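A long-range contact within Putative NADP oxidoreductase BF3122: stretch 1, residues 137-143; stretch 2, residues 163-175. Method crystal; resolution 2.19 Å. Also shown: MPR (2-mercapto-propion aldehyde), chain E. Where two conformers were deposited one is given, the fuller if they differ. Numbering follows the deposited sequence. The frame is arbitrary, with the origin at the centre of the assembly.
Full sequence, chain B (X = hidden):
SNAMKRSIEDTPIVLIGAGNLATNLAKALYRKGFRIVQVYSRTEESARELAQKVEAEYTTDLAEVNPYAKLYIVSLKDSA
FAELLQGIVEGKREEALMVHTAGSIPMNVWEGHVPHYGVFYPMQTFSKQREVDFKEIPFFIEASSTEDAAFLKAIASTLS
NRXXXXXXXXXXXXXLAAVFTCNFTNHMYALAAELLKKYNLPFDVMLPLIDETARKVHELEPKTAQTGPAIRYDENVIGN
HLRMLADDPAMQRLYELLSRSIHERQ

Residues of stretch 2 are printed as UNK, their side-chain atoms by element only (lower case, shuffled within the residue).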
ATOM      1  N   ILE B 137       7.319 -16.680   3.316  1.00 42.45           N
ATOM      2  CA  ILE B 137       8.485 -15.801   3.344  1.00 42.02           C
ATOM      3  C   ILE B 137       9.729 -16.443   2.698  1.00 41.58           C
ATOM      4  O   ILE B 137      10.204 -17.496   3.139  1.00 41.50           O
ATOM      5  CB  ILE B 137       8.790 -15.251   4.791  1.00 42.06           C
ATOM      6  CG1 ILE B 137       7.560 -14.479   5.322  1.00 41.51           C
ATOM      7  CG2 ILE B 137       9.998 -14.329   4.762  1.00 40.90           C
ATOM      8  CD1 ILE B 137       7.693 -13.922   6.750  1.00 41.84           C
ATOM      9  N   PRO B 138      10.246 -15.822   1.626  1.00 41.56           N
ATOM     10  CA  PRO B 138      11.545 -16.279   1.110  1.00 41.37           C
ATOM     11  C   PRO B 138      12.638 -16.200   2.197  1.00 40.93           C
ATOM     12  O   PRO B 138      12.895 -15.121   2.754  1.00 40.48           O
ATOM     13  CB  PRO B 138      11.847 -15.294  -0.025  1.00 41.70           C
ATOM     14  CG  PRO B 138      10.532 -14.660  -0.372  1.00 42.14           C
ATOM     15  CD  PRO B 138       9.687 -14.693   0.854  1.00 41.12           C
ATOM     16  N   PHE B 139      13.250 -17.341   2.503  1.00 40.62           N
ATOM     17  CA  PHE B 139      14.270 -17.428   3.538  1.00 41.48           C
ATOM     18  C   PHE B 139      15.587 -17.827   2.854  1.00 41.93           C
ATOM     19  O   PHE B 139      15.701 -18.943   2.379  1.00 42.11           O
ATOM     20  CB  PHE B 139      13.873 -18.550   4.488  1.00 41.45           C
ATOM     21  CG  PHE B 139      13.916 -18.204   5.925  1.00 42.52           C
ATOM     22  CD1 PHE B 139      15.113 -17.926   6.563  1.00 42.23           C
ATOM     23  CD2 PHE B 139      12.751 -18.233   6.670  1.00 43.39           C
ATOM     24  CE1 PHE B 139      15.131 -17.653   7.913  1.00 45.31           C
ATOM     25  CE2 PHE B 139      12.760 -17.973   8.021  1.00 42.38           C
ATOM     26  CZ  PHE B 139      13.931 -17.684   8.651  1.00 43.35           C
ATOM     27  N   PHE B 140      16.578 -16.938   2.820  1.00 41.84           N
ATOM     28  CA  PHE B 140      17.869 -17.227   2.186  1.00 41.43           C
ATOM     29  C   PHE B 140      18.951 -17.591   3.175  1.00 42.11           C
ATOM     30  O   PHE B 140      19.115 -16.915   4.214  1.00 42.15           O
ATOM     31  CB  PHE B 140      18.298 -16.058   1.320  1.00 40.54           C
ATOM     32  CG  PHE B 140      17.234 -15.641   0.365  1.00 41.34           C
ATOM     33  CD1 PHE B 140      17.115 -16.266  -0.874  1.00 40.03           C
ATOM     34  CD2 PHE B 140      16.304 -14.665   0.725  1.00 39.77           C
ATOM     35  CE1 PHE B 140      16.121 -15.907  -1.751  1.00 40.45           C
ATOM     36  CE2 PHE B 140      15.308 -14.314  -0.141  1.00 39.44           C
ATOM     37  CZ  PHE B 140      15.216 -14.931  -1.383  1.00 40.69           C
ATOM     38  N   ILE B 141      19.670 -18.674   2.849  1.00 42.42           N
ATOM     39  CA  ILE B 141      20.609 -19.328   3.770  1.00 42.78           C
ATOM     40  C   ILE B 141      21.971 -19.415   3.127  1.00 42.75           C
ATOM     41  O   ILE B 141      22.104 -19.799   1.958  1.00 42.49           O
ATOM     42  CB  ILE B 141      20.164 -20.779   4.138  1.00 43.32           C
ATOM     43  CG1 ILE B 141      18.791 -20.819   4.843  1.00 44.13           C
ATOM     44  CG2 ILE B 141      21.261 -21.542   4.970  1.00 43.52           C
ATOM     45  CD1 ILE B 141      18.553 -19.822   5.880  1.00 44.73           C
ATOM     46  N   GLU B 142      22.972 -19.035   3.907  1.00 42.62           N
ATOM     47  CA  GLU B 142      24.378 -19.239   3.578  1.00 42.73           C
ATOM     48  C   GLU B 142      25.021 -19.712   4.892  1.00 42.50           C
ATOM     49  O   GLU B 142      24.566 -19.314   5.971  1.00 42.13           O
ATOM     50  CB  GLU B 142      24.984 -17.904   3.122  1.00 42.54           C
ATOM     51  CG  GLU B 142      26.057 -18.008   2.051  1.00 42.46           C
ATOM     52  CD  GLU B 142      26.718 -16.666   1.788  1.00 42.94           C
ATOM     53  OE1 GLU B 142      26.226 -15.655   2.333  1.00 46.15           O
ATOM     54  OE2 GLU B 142      27.720 -16.613   1.036  1.00 43.30           O
ATOM     55  N   ALA B 143      26.020 -20.597   4.818  1.00 42.26           N
ATOM     56  CA  ALA B 143      26.785 -20.994   6.008  1.00 41.99           C
ATOM     57  C   ALA B 143      28.220 -21.407   5.674  1.00 42.32           C
ATOM     58  O   ALA B 143      28.541 -21.683   4.523  1.00 41.23           O
ATOM     59  CB  ALA B 143      26.072 -22.088   6.786  1.00 42.63           C
ATOM     60  N   UNK B 163      12.476 -21.844   1.206  1.00 40.41           N
ATOM     61  CA  UNK B 163      13.820 -21.802   1.805  1.00 40.27           C
ATOM     62  C   UNK B 163      14.854 -22.008   0.700  1.00 40.46           C
ATOM     63  O   UNK B 163      14.799 -23.005  -0.012  1.00 40.08           O
ATOM     64  c   UNK B 163      13.927 -22.898   2.919  1.00 40.92           C
ATOM     65  c   UNK B 163      12.916 -22.579   4.006  1.00 38.61           C
ATOM     66  c   UNK B 163      15.386 -23.046   3.517  1.00 39.99           C
ATOM     67  N   UNK B 164      15.766 -21.057   0.533  1.00 40.13           N
ATOM     68  CA  UNK B 164      16.679 -21.087  -0.608  1.00 40.57           C
ATOM     69  C   UNK B 164      18.111 -20.919  -0.155  1.00 41.12           C
ATOM     70  O   UNK B 164      18.375 -20.185   0.799  1.00 40.92           O
ATOM     71  c   UNK B 164      13.146 -21.016  -3.316  1.00 41.64           C
ATOM     72  c   UNK B 164      16.359 -19.968  -1.600  1.00 40.67           C
ATOM     73  c   UNK B 164      14.934 -19.968  -2.095  1.00 41.24           C
ATOM     74  c   UNK B 164      14.065 -18.920  -1.772  1.00 42.21           C
ATOM     75  o   UNK B 164      11.017 -19.968  -3.460  1.00 41.32           O
ATOM     76  c   UNK B 164      12.748 -18.913  -2.224  1.00 41.58           C
ATOM     77  c   UNK B 164      14.448 -21.012  -2.868  1.00 41.24           C
ATOM     78  c   UNK B 164      12.304 -19.963  -2.994  1.00 41.45           C
ATOM     79  N   UNK B 165      19.025 -21.624  -0.822  1.00 40.31           N
ATOM     80  CA  UNK B 165      20.452 -21.379  -0.667  1.00 40.03           C
ATOM     81  C   UNK B 165      20.764 -20.191  -1.547  1.00 39.80           C
ATOM     82  O   UNK B 165      20.445 -20.185  -2.750  1.00 39.06           O
ATOM     83  c   UNK B 165      21.258 -22.559  -1.206  1.00 40.49           C
ATOM     84  c   UNK B 165      21.095 -23.818  -0.384  1.00 40.73           C
ATOM     85  o   UNK B 165      20.390 -24.756  -0.827  1.00 44.15           O
ATOM     86  o   UNK B 165      21.690 -23.885   0.697  1.00 44.25           O
ATOM     87  N   UNK B 166      21.400 -19.180  -0.975  1.00 39.43           N
ATOM     88  CA  UNK B 166      21.852 -18.052  -1.806  1.00 39.18           C
ATOM     89  C   UNK B 166      23.169 -17.488  -1.278  1.00 39.10           C
ATOM     90  O   UNK B 166      23.401 -17.502  -0.057  1.00 39.80           O
ATOM     91  c   UNK B 166      20.753 -16.966  -1.887  1.00 37.74           C
ATOM     92  N   UNK B 167      24.045 -17.040  -2.169  1.00 38.93           N
ATOM     93  CA  UNK B 167      25.327 -16.396  -1.837  0.50 39.79           C
ATOM     94  C   UNK B 167      25.142 -14.956  -1.372  1.00 40.10           C
ATOM     95  O   UNK B 167      24.058 -14.380  -1.558  1.00 40.06           O
ATOM     96  c   UNK B 167      26.216 -16.359  -3.077  0.50 39.75           C
ATOM     97  o   UNK B 167      26.802 -18.578  -2.470  0.50 42.32           O
ATOM     98  c   UNK B 167      26.925 -17.661  -3.320  0.50 40.68           C
ATOM     99  o   UNK B 167      27.617 -17.763  -4.357  0.50 40.31           O
ATOM    100  N   UNK B 168      26.203 -14.347  -0.843  1.00 40.17           N
ATOM    101  CA  UNK B 168      26.103 -12.978  -0.350  1.00 41.29           C
ATOM    102  C   UNK B 168      25.796 -12.020  -1.505  1.00 41.96           C
ATOM    103  O   UNK B 168      25.097 -11.010  -1.330  1.00 41.57           O
ATOM    104  o   UNK B 168      27.326 -13.032   1.757  1.00 42.04           O
ATOM    105  c   UNK B 168      27.369 -12.570   0.407  1.00 41.39           C
ATOM    106  N   UNK B 169      26.310 -12.391  -2.684  1.00 41.91           N
ATOM    107  CA  UNK B 169      26.174 -11.630  -3.917  1.00 42.23           C
ATOM    108  C   UNK B 169      24.735 -11.680  -4.422  1.00 40.78           C
ATOM    109  O   UNK B 169      24.132 -10.645  -4.657  1.00 40.98           O
ATOM    110  o   UNK B 169      29.069 -12.657  -7.003  1.00 49.49           O
ATOM    111  c   UNK B 169      27.049 -11.494  -6.352  1.00 43.76           C
ATOM    112  c   UNK B 169      28.276 -11.708  -7.250  1.00 45.10           C
ATOM    113  o   UNK B 169      28.449 -10.923  -8.218  1.00 49.25           O
ATOM    114  c   UNK B 169      27.187 -12.138  -4.969  1.00 41.60           C
ATOM    115  N   UNK B 170      24.168 -12.870  -4.567  1.00 40.46           N
ATOM    116  CA  UNK B 170      22.739 -12.974  -4.878  1.00 39.55           C
ATOM    117  C   UNK B 170      21.894 -12.220  -3.848  1.00 39.76           C
ATOM    118  O   UNK B 170      20.904 -11.594  -4.207  1.00 40.85           O
ATOM    119  c   UNK B 170      22.482 -16.809  -5.803  1.00 39.28           C
ATOM    120  o   UNK B 170      22.706 -17.286  -4.689  1.00 38.35           O
ATOM    121  c   UNK B 170      22.274 -14.430  -4.917  1.00 39.73           C
ATOM    122  c   UNK B 170      22.764 -15.322  -6.079  1.00 39.93           C
ATOM    123  n   UNK B 170      21.967 -17.527  -6.802  1.00 35.06           N
ATOM    124  N   UNK B 171      22.265 -12.289  -2.574  1.00 39.14           N
ATOM    125  CA  UNK B 171      21.405 -11.764  -1.499  1.00 39.39           C
ATOM    126  C   UNK B 171      21.399 -10.215  -1.503  1.00 39.16           C
ATOM    127  O   UNK B 171      20.373  -9.578  -1.289  1.00 38.04           O
ATOM    128  c   UNK B 171      21.388 -12.464   2.387  1.00 40.36           C
ATOM    129  c   UNK B 171      21.820 -12.342  -0.136  1.00 38.40           C
ATOM    130  n   UNK B 171      23.749 -14.006   2.293  1.00 41.36           N
ATOM    131  c   UNK B 171      20.938 -11.899   1.039  1.00 40.96           C
ATOM    132  c   UNK B 171      23.819 -12.757   2.743  1.00 42.01           C
ATOM    133  n   UNK B 171      22.720 -12.009   2.804  1.00 41.23           N
ATOM    134  n   UNK B 171      24.986 -12.257   3.148  1.00 42.75           N
ATOM    135  N   UNK B 172      22.552  -9.620  -1.766  1.00 39.62           N
ATOM    136  CA  UNK B 172      22.610  -8.180  -1.958  1.00 40.41           C
ATOM    137  C   UNK B 172      21.682  -7.735  -3.081  1.00 39.66           C
ATOM    138  O   UNK B 172      20.941  -6.774  -2.922  1.00 39.87           O
ATOM    139  c   UNK B 172      25.478  -5.700  -1.650  1.00 46.39           C
ATOM    140  c   UNK B 172      26.697  -6.201  -2.434  1.00 44.99           C
ATOM    141  c   UNK B 172      24.035  -7.700  -2.239  1.00 40.61           C
ATOM    142  n   UNK B 172      27.445  -5.060  -3.065  1.00 47.60           N
ATOM    143  c   UNK B 172      24.611  -6.872  -1.127  1.00 43.40           C
ATOM    144  N   UNK B 173      21.744  -8.447  -4.204  1.00 39.20           N
ATOM    145  CA  UNK B 173      20.894  -8.207  -5.364  1.00 38.67           C
ATOM    146  C   UNK B 173      19.403  -8.241  -5.015  1.00 38.24           C
ATOM    147  O   UNK B 173      18.642  -7.367  -5.421  1.00 39.00           O
ATOM    148  o   UNK B 173      22.419  -8.950  -7.088  1.00 39.88           O
ATOM    149  c   UNK B 173      21.196  -9.256  -6.427  1.00 38.26           C
ATOM    150  N   UNK B 174      18.990  -9.262  -4.273  1.00 38.09           N
ATOM    151  CA  UNK B 174      17.600  -9.414  -3.881  1.00 38.36           C
ATOM    152  C   UNK B 174      17.209  -8.264  -2.961  1.00 37.99           C
ATOM    153  O   UNK B 174      16.143  -7.682  -3.108  1.00 38.73           O
ATOM    154  c   UNK B 174      17.491 -11.977  -4.083  1.00 38.24           C
ATOM    155  c   UNK B 174      17.394 -10.750  -3.179  1.00 37.50           C
ATOM    156  c   UNK B 174      16.225 -12.140  -4.942  1.00 33.32           C
ATOM    157  c   UNK B 174      17.723 -13.222  -3.220  1.00 36.19           C
ATOM    158  N   UNK B 175      18.082  -7.941  -2.015  1.00 37.18           N
ATOM    159  CA  UNK B 175      17.808  -6.869  -1.077  1.00 36.69           C
ATOM    160  C   UNK B 175      17.661  -5.529  -1.781  1.00 36.34           C
ATOM    161  O   UNK B 175      16.786  -4.737  -1.434  1.00 36.97           O
ATOM    162  c   UNK B 175      17.370  -5.305   1.548  1.00 36.67           C
ATOM    163  c   UNK B 175      18.870  -6.815   0.049  1.00 36.50           C
ATOM    164  n   UNK B 175      19.520  -5.202   1.892  1.00 34.95           N
ATOM    165  n   UNK B 175      17.647  -4.411   2.558  1.00 36.73           N
ATOM    166  c   UNK B 175      18.552  -5.818   1.128  1.00 35.97           C
ATOM    167  c   UNK B 175      18.954  -4.370   2.743  1.00 34.59           C
TER
HETATM  168  C1  MPR E 301      14.431  -4.450   2.983  1.00 55.04           C
HETATM  169  O   MPR E 301      14.805  -3.286   3.304  1.00 53.43           O
HETATM  170  C2  MPR E 301      13.142  -4.837   2.324  1.00 54.75           C
HETATM  171  C3  MPR E 301      12.688  -6.281   2.479  1.00 54.72           C
HETATM  172  S3  MPR E 301      10.878  -6.435   2.364  1.00 56.71           S
HETATM  173  O   HOH W   1      23.687 -21.772   0.884  1.00 37.25           O

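Position 163 carries three carbons, one bearing the other two, packed near Phe139 CB and Ile141 CG1. This is Val163, a beta-branched residue well suited to a strand; its CG2 lies 4.2 Å from Phe139 CB.

Position 164 has one carbon leading to a six-carbon ring that bears an oxygen: Tyr164. Its backbone N donates to Phe139 O (2.8 Å) and its O accepts from Ile141 N (2.9 Å), the alternation of a parallel ladder. Its ring meets that of Phe140 obliquely, CD2 to Phe140 CE1 being 3.6 Å.

Position 165 has two carbons, the second carrying two oxygens. Asp165 points to the same face as Ile141, where one water donates both to Asp165 OD1 and to Ile141 O.

Position 166 has a single carbon, hence Ala166. Its CB sits 3.8 Å from Phe140 CD1, a small group fitting beside the ring, while its N donates to Ile141 O (3.1 Å).

Position 167 repeats the pattern of two carbons and two oxygens. Asp167 holds the N-cap position, but its side chain makes no capping bond and CB points away from stretch 1.

Position 168 has one carbon and one oxygen: Ser168. In the first turn of the helix, its short hydroxyl OG donates to Glu142 OE1 (2.9 Å).

Position 169, three carbons with two terminal oxygens, is Glu169, exposed and free of stretch 1. Position 170, three carbons ending in one oxygen and one nitrogen, is Gln170, whose OE1 accepts from Asp167 N (2.9 Å).

Position 171 has three carbons, a nitrogen, then a carbon with two more nitrogens. Arg171 is long enough to reach back, and NH1 forms a salt bridge with Glu142 OE1 (3.0 Å), nearly straight at 175°.

Position 172, four carbons ending in nitrogen, is Lys172; position 173, one carbon and one oxygen, is Ser173. Neither touches stretch 1.

Position 174 has four carbons, forked at the second: Leu174. Its CD1 lies over one face of the Phe140 ring, 3.5 Å from Phe140 CE1, a CH-pi contact.

Position 175 has one carbon and a five-membered ring of three carbons and two nitrogens. His175 turns from stretch 1 to the ligand, its NE2 bonding weakly to MPR O (3.1 Å).

The contact thus has three parts: parallel strands joined by three backbone hydrogen bonds, Phe140 packed among Tyr164, Ala166 and Leu174, and Glu142 tying the strand to the helix through Ser168 and Arg171.

Stretch 2 (163-175) VYDADSEQRKSLH
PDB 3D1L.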